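Local coordinates for protein Poly(A) ribonuclease pop2 (PDB 2P51) that degrades mRNA poly(A) tails from the 3' end to 5'-AMP, serving as a metal-dependent catalytic subunit of the CCR4-NOT complex, at residues 87-91 against 237-243; 34-38 against 105-109; 46-50 against 161-166. All coordinates share one frame; numbering follows the deposited sequence.

Contact 1: residues 87-91 against 237-243. With MG (magnesium ion), chain C.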
loop_
_atom_site.group_PDB
_atom_site.type_symbol
_atom_site.label_atom_id
_atom_site.label_comp_id
_atom_site.label_asym_id
_atom_site.label_seq_id
_atom_site.Cartn_x
_atom_site.Cartn_y
_atom_site.Cartn_z
ATOM N N GLN A 87 4.477 6.432 5.240
ATOM C CA GLN A 87 5.213 5.940 4.100
ATOM C C GLN A 87 4.249 5.262 3.104
ATOM O O GLN A 87 3.263 4.670 3.538
ATOM C CB GLN A 87 6.237 4.822 4.373
ATOM C CG GLN A 87 7.514 5.193 5.049
ATOM C CD GLN A 87 8.439 4.018 5.275
ATOM O OE1 GLN A 87 7.943 2.899 5.580
ATOM N NE2 GLN A 87 9.722 4.228 5.188
ATOM N N ILE A 88 4.572 5.318 1.830
ATOM C CA ILE A 88 3.910 4.480 0.828
ATOM C C ILE A 88 4.983 3.703 0.090
ATOM O O ILE A 88 5.969 4.322 -0.329
ATOM C CB ILE A 88 3.086 5.268 -0.210
ATOM C CG1 ILE A 88 1.920 6.015 0.445
ATOM C CG2 ILE A 88 2.613 4.359 -1.345
ATOM C CD1 ILE A 88 1.125 6.957 -0.425
ATOM N N GLY A 89 4.792 2.416 -0.094
ATOM C CA GLY A 89 5.723 1.566 -0.862
ATOM C C GLY A 89 5.090 1.142 -2.173
ATOM O O GLY A 89 3.925 0.696 -2.141
ATOM N N LEU A 90 5.813 1.346 -3.283
ATOM C CA LEU A 90 5.337 0.898 -4.574
ATOM C C LEU A 90 6.416 0.022 -5.235
ATOM O O LEU A 90 7.500 0.519 -5.516
ATOM C CB LEU A 90 5.011 2.073 -5.497
ATOM C CG LEU A 90 3.985 3.111 -5.059
ATOM C CD1 LEU A 90 3.845 4.216 -6.101
ATOM C CD2 LEU A 90 2.635 2.447 -4.779
ATOM N N ALA A 91 6.087 -1.236 -5.501
ATOM C CA ALA A 91 6.990 -2.188 -6.117
ATOM C C ALA A 91 6.436 -2.569 -7.491
ATOM O O ALA A 91 5.344 -3.125 -7.592
ATOM C CB ALA A 91 7.157 -3.419 -5.222
ATOM N N GLN A 237 8.582 -1.740 6.976
ATOM C CA GLN A 237 8.817 -0.528 6.208
ATOM C C GLN A 237 8.095 -0.714 4.869
ATOM O O GLN A 237 8.139 -1.843 4.361
ATOM C CB GLN A 237 10.294 -0.138 6.023
ATOM C CG GLN A 237 10.830 0.410 7.380
ATOM C CD GLN A 237 11.971 1.377 7.200
ATOM O OE1 GLN A 237 11.934 2.334 6.433
ATOM N NE2 GLN A 237 13.111 1.158 7.891
ATOM N N ALA A 238 7.442 0.329 4.360
ATOM C CA ALA A 238 6.476 0.072 3.271
ATOM C C ALA A 238 7.153 -0.398 1.998
ATOM O O ALA A 238 6.551 -1.178 1.252
ATOM C CB ALA A 238 5.610 1.270 2.993
ATOM N N GLY A 239 8.360 0.054 1.681
ATOM C CA GLY A 239 9.060 -0.366 0.486
ATOM C C GLY A 239 9.282 -1.853 0.486
ATOM O O GLY A 239 8.904 -2.589 -0.452
ATOM N N SER A 240 9.867 -2.376 1.546
ATOM C CA SER A 240 10.162 -3.796 1.695
ATOM C C SER A 240 8.877 -4.597 1.768
ATOM O O SER A 240 8.758 -5.660 1.126
ATOM C CB SER A 240 10.998 -3.972 2.975
ATOM O OG SER A 240 11.250 -5.353 3.179
ATOM N N ASP A 241 7.899 -4.098 2.523
ATOM C CA ASP A 241 6.632 -4.850 2.602
ATOM C C ASP A 241 5.936 -4.917 1.235
ATOM O O ASP A 241 5.357 -5.976 0.889
ATOM C CB ASP A 241 5.688 -4.223 3.617
ATOM C CG ASP A 241 6.153 -4.274 5.058
ATOM O OD1 ASP A 241 7.037 -5.102 5.410
ATOM O OD2 ASP A 241 5.647 -3.480 5.905
ATOM N N ALA A 242 5.977 -3.853 0.461
ATOM C CA ALA A 242 5.348 -3.857 -0.873
ATOM C C ALA A 242 6.059 -4.829 -1.783
ATOM O O ALA A 242 5.486 -5.552 -2.619
ATOM C CB ALA A 242 5.392 -2.445 -1.477
ATOM N N LEU A 243 7.386 -4.895 -1.683
ATOM C CA LEU A 243 8.125 -5.827 -2.548
ATOM C C LEU A 243 7.802 -7.257 -2.174
ATOM O O LEU A 243 7.664 -8.160 -3.008
ATOM C CB LEU A 243 9.625 -5.554 -2.357
ATOM C CG LEU A 243 10.601 -6.550 -3.005
ATOM C CD1 LEU A 243 10.395 -6.613 -4.498
ATOM C CD2 LEU A 243 12.044 -6.165 -2.700
HETATM MG MG MG C . 3.887 -2.493 6.224
HETATM O O HOH W 1 2.034 -1.614 6.792
HETATM O O HOH W 2 3.093 -4.436 6.185
HETATM O O HOH W 3 4.149 -2.635 8.287
#
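Gly89 and Gly239 bring strand 87-91 and the first turns of the helix starting at Ala238 together, the short segment axes approaching to 6.2 Å at 35° and the CA atoms of the two glycines to 4.1 Å. A CB on Gly89 would run into the carbonyl O of Ala238, so the bare CA is what lets the helix settle here; one of its hydrogens instead points almost straight at that oxygen in a CA-H...O contact. Small side chains fill the rest of the seam: CB of Ala238 lies 3.4 Å from N of Gly89, CB of Ala242 touches the Gly89 carbonyl O, and CB of Ala91 packs 3.7 Å from CA of Leu243. This is the sheet-to-helix packing of the DEDD nuclease fold, in which the C-terminal helix carries the last catalytic aspartate. Asp241, which does not touch the strand, binds a magnesium ion through OD2 at 2.0 Å; three waters, Asp51 and Glu53 complete the site, while OD1 forms a salt bridge with Arg231. At the N-terminal end of the helix, Gln87 reaches across with an extended chain beyond CG (chi2 180°). Its OE1 accepts the N-H of Ala238 at 2.9 Å, nearly straight at the hydrogen, although the donor sits above the carbonyl plane. Its NE2 donates to OE1 of Gln237, the N-cap residue, at 3.2 Å, and also to OD1 of Asn109; with OE1 held as well, these bonds fix the rotation of the amide. NE2 of Gln237 turns to the carbonyl of Ser130.

Contact 2: residues 34-38 against 105-109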
loop_
_atom_site.group_PDB
_atom_site.type_symbol
_atom_site.label_atom_id
_atom_site.label_comp_id
_atom_site.label_asym_id
_atom_site.label_seq_id
_atom_site.Cartn_x
_atom_site.Cartn_y
_atom_site.Cartn_z
ATOM N N GLU A 34 12.024 10.805 -8.997
ATOM C CA GLU A 34 11.668 9.400 -8.819
ATOM C C GLU A 34 10.337 9.114 -9.504
ATOM O O GLU A 34 10.175 8.038 -10.101
ATOM C CB GLU A 34 11.663 9.055 -7.318
ATOM C CG GLU A 34 13.078 9.133 -6.726
ATOM C CD GLU A 34 14.047 8.159 -7.386
ATOM O OE1 GLU A 34 13.688 6.995 -7.773
ATOM O OE2 GLU A 34 15.218 8.576 -7.536
ATOM N N MET A 35 9.369 10.058 -9.405
ATOM C CA MET A 35 8.118 9.818 -10.150
ATOM C C MET A 35 8.400 9.747 -11.644
ATOM O O MET A 35 7.765 8.939 -12.340
ATOM C CB MET A 35 7.076 10.907 -9.841
ATOM C CG MET A 35 6.536 10.817 -8.408
ATOM S SD MET A 35 5.721 9.215 -8.073
ATOM C CE MET A 35 4.547 9.235 -9.372
ATOM N N ASN A 36 9.337 10.546 -12.129
ATOM C CA ASN A 36 9.666 10.513 -13.566
ATOM C C ASN A 36 10.215 9.126 -13.906
ATOM O O ASN A 36 9.862 8.572 -14.961
ATOM C CB ASN A 36 10.674 11.587 -13.998
ATOM C CG ASN A 36 10.131 12.978 -14.035
ATOM O OD1 ASN A 36 10.881 13.998 -14.084
ATOM N ND2 ASN A 36 8.821 13.061 -14.038
ATOM N N LEU A 37 11.055 8.582 -13.039
ATOM C CA LEU A 37 11.619 7.240 -13.307
ATOM C C LEU A 37 10.513 6.193 -13.339
ATOM O O LEU A 37 10.445 5.369 -14.249
ATOM C CB LEU A 37 12.667 6.900 -12.271
ATOM C CG LEU A 37 13.415 5.566 -12.434
ATOM C CD1 LEU A 37 14.053 5.392 -13.807
ATOM C CD2 LEU A 37 14.455 5.451 -11.333
ATOM N N ILE A 38 9.645 6.224 -12.316
ATOM C CA ILE A 38 8.476 5.327 -12.298
ATOM C C ILE A 38 7.648 5.502 -13.554
ATOM O O ILE A 38 7.272 4.488 -14.160
ATOM C CB ILE A 38 7.640 5.547 -11.037
ATOM C CG1 ILE A 38 8.428 5.074 -9.802
ATOM C CG2 ILE A 38 6.265 4.850 -11.128
ATOM C CD1 ILE A 38 7.833 5.531 -8.473
ATOM N N THR A 105 11.815 -1.741 -5.508
ATOM C CA THR A 105 10.675 -1.060 -4.896
ATOM C C THR A 105 11.045 0.389 -4.593
ATOM O O THR A 105 12.227 0.722 -4.414
ATOM C CB THR A 105 10.223 -1.820 -3.631
ATOM O OG1 THR A 105 9.028 -1.231 -3.110
ATOM C CG2 THR A 105 11.275 -1.747 -2.517
ATOM N N TRP A 106 10.054 1.287 -4.531
ATOM C CA TRP A 106 10.219 2.657 -4.100
ATOM C C TRP A 106 9.544 2.832 -2.741
ATOM O O TRP A 106 8.466 2.261 -2.514
ATOM C CB TRP A 106 9.531 3.638 -5.066
ATOM C CG TRP A 106 10.350 3.915 -6.299
ATOM C CD1 TRP A 106 11.185 5.001 -6.463
ATOM C CD2 TRP A 106 10.437 3.147 -7.509
ATOM N NE1 TRP A 106 11.781 4.941 -7.711
ATOM C CE2 TRP A 106 11.349 3.839 -8.362
ATOM C CE3 TRP A 106 9.853 1.960 -7.962
ATOM C CZ2 TRP A 106 11.673 3.371 -9.638
ATOM C CZ3 TRP A 106 10.158 1.482 -9.225
ATOM C CH2 TRP A 106 11.062 2.189 -10.051
ATOM N N GLN A 107 10.177 3.646 -1.918
ATOM C CA GLN A 107 9.621 3.965 -0.632
ATOM C C GLN A 107 9.483 5.485 -0.527
ATOM O O GLN A 107 10.473 6.197 -0.421
ATOM C CB GLN A 107 10.562 3.431 0.449
ATOM C CG GLN A 107 10.153 3.729 1.880
ATOM C CD GLN A 107 10.872 2.725 2.801
ATOM O OE1 GLN A 107 10.253 1.686 3.091
ATOM N NE2 GLN A 107 12.073 3.060 3.230
ATOM N N PHE A 108 8.241 5.977 -0.520
ATOM C CA PHE A 108 7.930 7.390 -0.425
ATOM C C PHE A 108 7.777 7.750 1.048
ATOM O O PHE A 108 6.954 7.106 1.727
ATOM C CB PHE A 108 6.614 7.682 -1.158
ATOM C CG PHE A 108 6.758 7.468 -2.656
ATOM C CD1 PHE A 108 7.067 8.544 -3.478
ATOM C CD2 PHE A 108 6.612 6.227 -3.224
ATOM C CE1 PHE A 108 7.221 8.342 -4.844
ATOM C CE2 PHE A 108 6.779 6.028 -4.596
ATOM C CZ PHE A 108 7.110 7.068 -5.425
ATOM N N ASN A 109 8.547 8.712 1.527
ATOM C CA ASN A 109 8.544 9.077 2.948
ATOM C C ASN A 109 7.850 10.412 3.180
ATOM O O ASN A 109 8.297 11.410 2.569
ATOM C CB ASN A 109 10.017 9.138 3.406
ATOM C CG ASN A 109 10.674 7.758 3.273
ATOM O OD1 ASN A 109 10.265 6.799 3.948
ATOM N ND2 ASN A 109 11.661 7.694 2.383
#
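Ile38 sets its CG1 beside the backbone N (chi1 -68°) and extends to CD1 (chi2 167°), laying the branch over Trp106 and carrying its end on to Phe108; the indole, turned with chi2 at -96°, offers it a face. CG1 of Ile38 sits 3.5 Å from the centroid of the six-membered ring of Trp106, almost on the ring normal, a CH-pi contact over the centre. CD1 of Ile38 then meets the edge of the Phe108 ring, 3.5 Å from CZ. Leu37 takes another side of the indole, its CD2 lying near the ring plane 3.9 Å from CZ2 of Trp106. Helix 31-41 thus packs on one face of the mixed sheet of the RNase H-like DEDD nuclease fold, the short axes of 34-38 and 105-109 coming no closer than 10.9 Å, with large side chains spanning the distance. The polar end belongs to Glu34, whose chain bends at chi2 to bring the carboxylate to the indole edge. NE1 of Trp106 donates to its OE1 at 2.8 Å, on the anti lone pair and close to the ring plane. OE2 of Glu34 is salt-bridged to Arg24 on strand 23-26, so both oxygens of this buried carboxylate have partners. From the next residue, SD of Met35 approaches Phe108 obliquely, 3.7 Å from CE1, a Met-aromatic contact; the ring of Phe147 also meets Phe108.

Contact 3: residues 46-50 against 161-166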
loop_
_atom_site.group_PDB
_atom_site.type_symbol
_atom_site.label_atom_id
_atom_site.label_comp_id
_atom_site.label_asym_id
_atom_site.label_seq_id
_atom_site.Cartn_x
_atom_site.Cartn_y
_atom_site.Cartn_z
ATOM N N PRO A 46 3.831 -3.157 -15.494
ATOM C CA PRO A 46 2.526 -2.592 -15.171
ATOM C C PRO A 46 1.832 -3.225 -13.990
ATOM O O PRO A 46 0.616 -3.003 -13.801
ATOM C CB PRO A 46 1.729 -2.861 -16.469
ATOM C CG PRO A 46 2.303 -4.159 -16.980
ATOM C CD PRO A 46 3.772 -4.122 -16.626
ATOM N N VAL A 47 2.505 -3.990 -13.167
ATOM C CA VAL A 47 1.951 -4.637 -11.965
ATOM C C VAL A 47 2.552 -3.879 -10.761
ATOM O O VAL A 47 3.758 -3.931 -10.541
ATOM C CB VAL A 47 2.203 -6.140 -11.900
ATOM C CG1 VAL A 47 1.597 -6.728 -10.606
ATOM C CG2 VAL A 47 1.624 -6.847 -13.113
ATOM N N VAL A 48 1.689 -3.148 -10.042
ATOM C CA VAL A 48 2.180 -2.334 -8.922
ATOM C C VAL A 48 1.756 -2.946 -7.589
ATOM O O VAL A 48 0.520 -3.060 -7.386
ATOM C CB VAL A 48 1.591 -0.932 -9.010
ATOM C CG1 VAL A 48 2.087 -0.088 -7.825
ATOM C CG2 VAL A 48 1.922 -0.229 -10.337
ATOM N N SER A 49 2.687 -3.305 -6.724
ATOM C CA SER A 49 2.355 -3.850 -5.388
ATOM C C SER A 49 2.540 -2.749 -4.365
ATOM O O SER A 49 3.544 -2.005 -4.516
ATOM C CB SER A 49 3.217 -5.078 -5.038
ATOM O OG SER A 49 2.938 -6.086 -6.034
ATOM N N MET A 50 1.627 -2.664 -3.383
ATOM C CA MET A 50 1.625 -1.471 -2.530
ATOM C C MET A 50 1.413 -1.844 -1.077
ATOM O O MET A 50 0.693 -2.809 -0.757
ATOM C CB MET A 50 0.524 -0.501 -3.012
ATOM C CG MET A 50 0.316 0.765 -2.226
ATOM S SD MET A 50 -0.802 0.543 -0.805
ATOM C CE MET A 50 -2.379 0.506 -1.695
ATOM N N GLU A 161 -4.904 -0.958 -17.658
ATOM C CA GLU A 161 -3.668 -1.634 -18.050
ATOM C C GLU A 161 -2.728 -1.971 -16.891
ATOM O O GLU A 161 -1.778 -2.761 -17.043
ATOM C CB GLU A 161 -2.895 -0.765 -19.053
ATOM C CG GLU A 161 -3.606 -0.449 -20.368
ATOM C CD GLU A 161 -4.519 0.772 -20.248
ATOM O OE1 GLU A 161 -5.013 1.154 -21.329
ATOM O OE2 GLU A 161 -4.805 1.357 -19.183
ATOM N N VAL A 162 -2.974 -1.348 -15.760
ATOM C CA VAL A 162 -2.124 -1.492 -14.580
ATOM C C VAL A 162 -2.875 -2.281 -13.533
ATOM O O VAL A 162 -4.054 -2.010 -13.259
ATOM C CB VAL A 162 -1.741 -0.077 -14.012
ATOM C CG1 VAL A 162 -1.011 -0.206 -12.688
ATOM C CG2 VAL A 162 -0.897 0.674 -15.053
ATOM N N THR A 163 -2.210 -3.275 -12.948
ATOM C CA THR A 163 -2.818 -4.098 -11.895
ATOM C C THR A 163 -2.232 -3.688 -10.536
ATOM O O THR A 163 -1.013 -3.648 -10.476
ATOM C CB THR A 163 -2.554 -5.594 -12.145
ATOM O OG1 THR A 163 -3.071 -5.987 -13.451
ATOM C CG2 THR A 163 -3.268 -6.442 -11.096
ATOM N N TRP A 164 -3.062 -3.424 -9.551
ATOM C CA TRP A 164 -2.547 -3.135 -8.208
ATOM C C TRP A 164 -2.677 -4.357 -7.309
ATOM O O TRP A 164 -3.721 -5.036 -7.314
ATOM C CB TRP A 164 -3.321 -1.969 -7.570
ATOM C CG TRP A 164 -2.897 -0.647 -8.154
ATOM C CD1 TRP A 164 -3.181 -0.178 -9.416
ATOM C CD2 TRP A 164 -2.106 0.362 -7.499
ATOM N NE1 TRP A 164 -2.603 1.076 -9.570
ATOM C CE2 TRP A 164 -1.938 1.434 -8.413
ATOM C CE3 TRP A 164 -1.507 0.477 -6.213
ATOM C CZ2 TRP A 164 -1.211 2.598 -8.097
ATOM C CZ3 TRP A 164 -0.798 1.631 -5.934
ATOM C CH2 TRP A 164 -0.639 2.686 -6.851
ATOM N N ILE A 165 -1.625 -4.667 -6.570
ATOM C CA ILE A 165 -1.553 -5.823 -5.668
ATOM C C ILE A 165 -1.367 -5.330 -4.256
ATOM O O ILE A 165 -0.503 -4.488 -4.018
ATOM C CB ILE A 165 -0.383 -6.740 -6.048
ATOM C CG1 ILE A 165 -0.368 -7.093 -7.517
ATOM C CG2 ILE A 165 -0.391 -7.992 -5.137
ATOM C CD1 ILE A 165 -1.645 -7.801 -7.973
ATOM N N THR A 166 -2.192 -5.845 -3.318
ATOM C CA THR A 166 -2.158 -5.337 -1.941
ATOM C C THR A 166 -2.304 -6.514 -1.003
ATOM O O THR A 166 -2.461 -7.655 -1.443
ATOM C CB THR A 166 -3.294 -4.315 -1.710
ATOM O OG1 THR A 166 -4.536 -5.004 -1.955
ATOM C CG2 THR A 166 -3.178 -3.108 -2.677
#
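Val48 and Trp164 lie side by side on one face of the sheet, CG1 of Val48 standing over the six-membered ring of Trp164 at 3.9 Å from its centroid, a CH-pi contact. Met50 comes to the ring's edge, its CB 3.9 Å from CZ3 of Trp164, while CG2 of Val48 reaches on to CG1 of Val162. With an alanine here in place of the indole, Val48 and Met50 would probably face a gap, and the carbonyl of Leu156 would lose the N-H of Trp164 NE1. On the other face CG1 of Val47 packs 3.7 Å from CG1 of Ile165, and CB of Ile165 lies 3.4 Å from OG of Ser49. Between the faces runs a parallel ladder: Thr163 N bonds to Pro46 O, Val48 N to Thr163 O at 2.8 Å, Ile165 N to Val48 O and Met50 N to Ile165 O. These are neighbouring parallel strands of the RNase H-like sheet, 47-53 central and 163-166 next to the edge strand 203-205. Outward, Thr163 OG1 meets Lys202 and Glu161 pairs with Gln159 at the exposed end. Helix 238-257 covers the face of Val47, Ser49 and Ile165, helix 170-181 packs against Met50 and Trp164, and strand 87-93 continues the sheet beyond 47-53.

How the contacts relate
All three contacts are largely buried and involve one mixed sheet: contacts 1 and 2 pack helices on its two faces, contact 3 pairs two of its strands. Contact 1 lies deepest, its centre about 7 Å from that of the chain; contact 2, its centre about 13 Å from the same point, is the most peripheral. Contacts 1 and 2 use adjacent strands, joined by backbone bonds between Ile88 and Phe108 and between Leu90 and Trp106, while Ala91 and Ser49 link contact 1 to contact 3. Chemistry follows place: glycines and alanines permit close helix packing beside the metal site in contact 1, aromatic rings span the distance between helix and strand in contact 2, and backbone bonds dominate contact 3. Leu90 reaches Trp164 and Phe108 alike.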